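Local coordinates for CBS domain protein (Bacillus anthracis, PDB 3LQN) that is of unknown function but carries paired CBS domains, which in many relatives bind adenosine-containing nucleotides and regulate activity, at residues H61-T66 with Q95-L100. Sequence-based numbering, arbitrary orientation. Where two conformers were deposited one is given.
With SO4 (sulfate ion), chain B; FMT (formic acid), chain H.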
ATOM      1  N   HIS A  61     -15.801  -7.164  10.779  1.00 33.43           N
ATOM      2  CA  HIS A  61     -16.880  -6.541   9.993  1.00 40.28           C
ATOM      3  C   HIS A  61     -16.438  -5.985   8.653  1.00 38.65           C
ATOM      4  O   HIS A  61     -17.202  -5.931   7.698  1.00 44.46           O
ATOM      5  CB  HIS A  61     -17.534  -5.429  10.800  1.00 41.95           C
ATOM      6  CG  HIS A  61     -18.549  -5.929  11.769  0.98 48.64           C
ATOM      7  ND1 HIS A  61     -19.828  -5.421  11.826  0.90 53.78           N
ATOM      8  CD2 HIS A  61     -18.489  -6.922  12.680  0.83 52.14           C
ATOM      9  CE1 HIS A  61     -20.504  -6.069  12.761  0.72 56.88           C
ATOM     10  NE2 HIS A  61     -19.720  -6.984  13.292  0.89 51.01           N
ATOM     11  N   GLY A  62     -15.202  -5.554   8.559  1.00 25.11           N
ATOM     12  CA  GLY A  62     -14.760  -4.958   7.336  1.00 25.37           C
ATOM     13  C   GLY A  62     -13.388  -4.403   7.524  1.00 26.60           C
ATOM     14  O   GLY A  62     -12.778  -4.641   8.547  1.00 26.36           O
ATOM     15  N   LEU A  63     -12.933  -3.642   6.549  1.00 23.77           N
ATOM     16  CA  LEU A  63     -11.603  -3.015   6.596  1.00 24.34           C
ATOM     17  C   LEU A  63     -11.797  -1.527   6.381  1.00 29.41           C
ATOM     18  O   LEU A  63     -12.692  -1.132   5.624  1.00 25.64           O
ATOM     19  CB  LEU A  63     -10.730  -3.469   5.438  1.00 24.56           C
ATOM     20  CG  LEU A  63      -9.716  -4.611   5.541  1.00 32.94           C
ATOM     21  CD1 LEU A  63      -8.885  -4.710   4.223  1.00 35.56           C
ATOM     22  CD2 LEU A  63      -8.806  -4.404   6.733  1.00 28.25           C
ATOM     23  N   ILE A  64     -10.918  -0.704   6.945  1.00 22.09           N
ATOM     24  CA  ILE A  64     -10.958   0.724   6.584  1.00 21.38           C
ATOM     25  C   ILE A  64      -9.574   1.158   6.298  1.00 23.29           C
ATOM     26  O   ILE A  64      -8.679   0.777   7.061  1.00 22.41           O
ATOM     27  CB  ILE A  64     -11.676   1.575   7.644  1.00 17.02           C
ATOM     28  CG1 ILE A  64     -11.712   3.055   7.193  1.00 15.68           C
ATOM     29  CG2 ILE A  64     -11.012   1.442   9.043  1.00 19.91           C
ATOM     30  CD1 ILE A  64     -12.631   3.952   8.104  1.00 19.82           C
ATOM     31  N   SER A  65      -9.362   1.912   5.197  1.00 19.89           N
ATOM     32  CA  SER A  65      -8.025   2.362   4.801  1.00 20.52           C
ATOM     33  C   SER A  65      -7.944   3.881   4.746  1.00 19.55           C
ATOM     34  O   SER A  65      -8.961   4.514   4.687  1.00 19.25           O
ATOM     35  CB  SER A  65      -7.681   1.801   3.397  1.00 23.03           C
ATOM     36  OG  SER A  65      -8.511   2.396   2.403  1.00 22.64           O
ATOM     37  N   THR A  66      -6.746   4.432   4.731  0.60 17.91           N
ATOM     38  CA  THR A  66      -6.593   5.856   4.584  0.60 18.43           C
ATOM     39  C   THR A  66      -7.134   6.306   3.231  0.60 19.38           C
ATOM     40  O   THR A  66      -7.699   7.398   3.110  0.60 15.11           O
ATOM     41  CB  THR A  66      -5.112   6.255   4.737  0.60 26.17           C
ATOM     42  OG1 THR A  66      -4.647   5.776   6.007  0.60 24.77           O
ATOM     43  CG2 THR A  66      -4.944   7.768   4.660  0.60 24.05           C
ATOM     44  N   GLN A  95     -16.914  -3.810   3.200  1.00 30.76           N
ATOM     45  CA  GLN A  95     -17.440  -5.013   3.852  1.00 40.10           C
ATOM     46  C   GLN A  95     -17.063  -6.249   3.045  1.00 37.49           C
ATOM     47  O   GLN A  95     -16.913  -7.316   3.604  1.00 37.00           O
ATOM     48  CB  GLN A  95     -18.956  -4.957   3.957  1.00 49.73           C
ATOM     49  CG  GLN A  95     -19.516  -3.748   4.686  1.00 54.01           C
ATOM     50  CD  GLN A  95     -20.534  -4.148   5.728  1.00 51.02           C
ATOM     51  OE1 GLN A  95     -20.565  -5.293   6.159  1.00 55.09           O
ATOM     52  NE2 GLN A  95     -21.350  -3.201   6.161  1.00 55.87           N
ATOM     53  N   ASP A  96     -16.920  -6.093   1.735  1.00 28.38           N
ATOM     54  CA  ASP A  96     -16.663  -7.250   0.828  1.00 36.02           C
ATOM     55  C   ASP A  96     -15.161  -7.379   0.679  1.00 34.60           C
ATOM     56  O   ASP A  96     -14.574  -6.857  -0.254  1.00 40.05           O
ATOM     57  CB  ASP A  96     -17.336  -7.033  -0.537  1.00 38.21           C
ATOM     58  CG  ASP A  96     -17.157  -8.228  -1.501  1.00 47.50           C
ATOM     59  OD1 ASP A  96     -16.919  -9.354  -1.016  1.00 44.43           O
ATOM     60  OD2 ASP A  96     -17.275  -8.033  -2.738  1.00 49.76           O
ATOM     61  N   ILE A  97     -14.538  -7.988   1.682  1.00 28.99           N
ATOM     62  CA  ILE A  97     -13.092  -7.991   1.771  1.00 29.89           C
ATOM     63  C   ILE A  97     -12.558  -9.406   1.779  1.00 36.31           C
ATOM     64  O   ILE A  97     -13.285 -10.338   2.148  1.00 32.46           O
ATOM     65  CB  ILE A  97     -12.607  -7.330   3.064  1.00 36.33           C
ATOM     66  CG1 ILE A  97     -13.287  -7.981   4.270  1.00 29.31           C
ATOM     67  CG2 ILE A  97     -12.831  -5.799   2.981  1.00 46.65           C
ATOM     68  CD1 ILE A  97     -12.571  -7.804   5.633  1.00 34.04           C
ATOM     69  N   PRO A  98     -11.268  -9.544   1.420  1.00 45.41           N
ATOM     70  CA  PRO A  98     -10.531 -10.808   1.404  1.00 45.78           C
ATOM     71  C   PRO A  98     -10.335 -11.357   2.831  1.00 32.10           C
ATOM     72  O   PRO A  98      -9.749 -10.678   3.676  1.00 42.14           O
ATOM     73  CB  PRO A  98      -9.186 -10.392   0.780  1.00 38.58           C
ATOM     74  CG  PRO A  98      -8.996  -8.960   1.267  1.00 47.78           C
ATOM     75  CD  PRO A  98     -10.394  -8.396   1.076  1.00 42.07           C
ATOM     76  N   VAL A  99     -10.809 -12.575   3.094  0.60 32.38           N
ATOM     77  CA  VAL A  99     -10.594 -13.216   4.391  0.60 29.62           C
ATOM     78  C   VAL A  99     -10.173 -14.689   4.259  0.60 29.32           C
ATOM     79  O   VAL A  99     -10.758 -15.463   3.490  0.60 30.08           O
ATOM     80  CB  VAL A  99     -11.844 -13.107   5.315  0.60 31.26           C
ATOM     81  CG1 VAL A  99     -11.609 -13.844   6.630  0.60 28.07           C
ATOM     82  CG2 VAL A  99     -12.177 -11.635   5.606  0.60 27.19           C
ATOM     83  N   LEU A 100      -9.150 -15.068   5.010  1.00 27.87           N
ATOM     84  CA  LEU A 100      -8.671 -16.449   4.982  1.00 30.09           C
ATOM     85  C   LEU A 100      -8.786 -17.015   6.393  1.00 32.32           C
ATOM     86  O   LEU A 100      -8.770 -16.281   7.346  1.00 33.66           O
ATOM     87  CB  LEU A 100      -7.231 -16.527   4.506  1.00 26.47           C
ATOM     88  CG  LEU A 100      -7.120 -16.172   3.017  1.00 35.75           C
ATOM     89  CD1 LEU A 100      -5.705 -16.221   2.611  1.00 39.89           C
ATOM     90  CD2 LEU A 100      -7.929 -17.124   2.146  1.00 35.23           C
TER
HETATM   91  S   SO4 B 161     -18.492  -2.649   0.173  1.00 85.41           S
HETATM   92  O1  SO4 B 161     -19.426  -2.234  -0.874  1.00 96.29           O
HETATM   93  O2  SO4 B 161     -18.181  -4.063   0.043  1.00 60.75           O
HETATM   94  O3  SO4 B 161     -17.255  -1.877   0.026  1.00 95.12           O
HETATM   95  O4  SO4 B 161     -19.081  -2.382   1.493  1.00 93.19           O
HETATM   96  C   FMT H 167      -0.614   5.305   6.583  1.00 55.44           C
HETATM   97  O1  FMT H 167      -0.068   4.889   7.601  1.00 57.06           O
HETATM   98  O2  FMT H 167      -1.371   6.267   6.585  1.00 53.20           O
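Asp96 N, next along the chain from Gln95, which packs against Gly62, donates to sulfate O2 at 2.9 Å, with an N-H...O angle of 140°. The neighbouring bond, from Gln95 N to sulfate O4, is 3.1 Å long and straighter, at 159°. Two successive backbone amides thus grip an ion that probably came from the crystallisation liquor. The setting is the seam of a tandem CBS pair, the Bateman module: strand 60-65 belongs to the first CBS repeat, and 95-100 leads into strand 99-101 of the second. The two backbones come close where Gly62 CA lies 4.4 Å from Gln95 CA. No hydrogen bond joins the two segments directly, although Leu63 pairs through its backbone with Lys94, just ahead of Gln95.

At Asp96 the chain makes an inverse gamma turn, closed by a weak bond from Ile97 N to Gln95 O at 3.1 Å. Beyond this turn Ile97 sets its CB toward the strand. Its CG1 lies between the backbone N and the carbonyl carbon (chi1 54°), with CG2 beside the N, and the two branches make separate contacts. CD1 rests on the backbone of Gly62, 4.0 Å from its CA, and CG2 meets Leu63 CB at 4.0 Å. Gly62 is also part of a classic beta bulge, since it and His61 both face Val53 on strand 50-54.

Leu63 carries the packing on into the second repeat, touching Phe118 and Cys120 of strand 118-122, while Pro98 lies against Ile119 of that strand and Met112 of helix 106-115. At the more open edge, the imidazole of His61 hydrogen-bonds through NE2 to Asp55. The backbone O of His61 comes within 3.8 Å of Gln95 OE1, two acceptors with no bond between them.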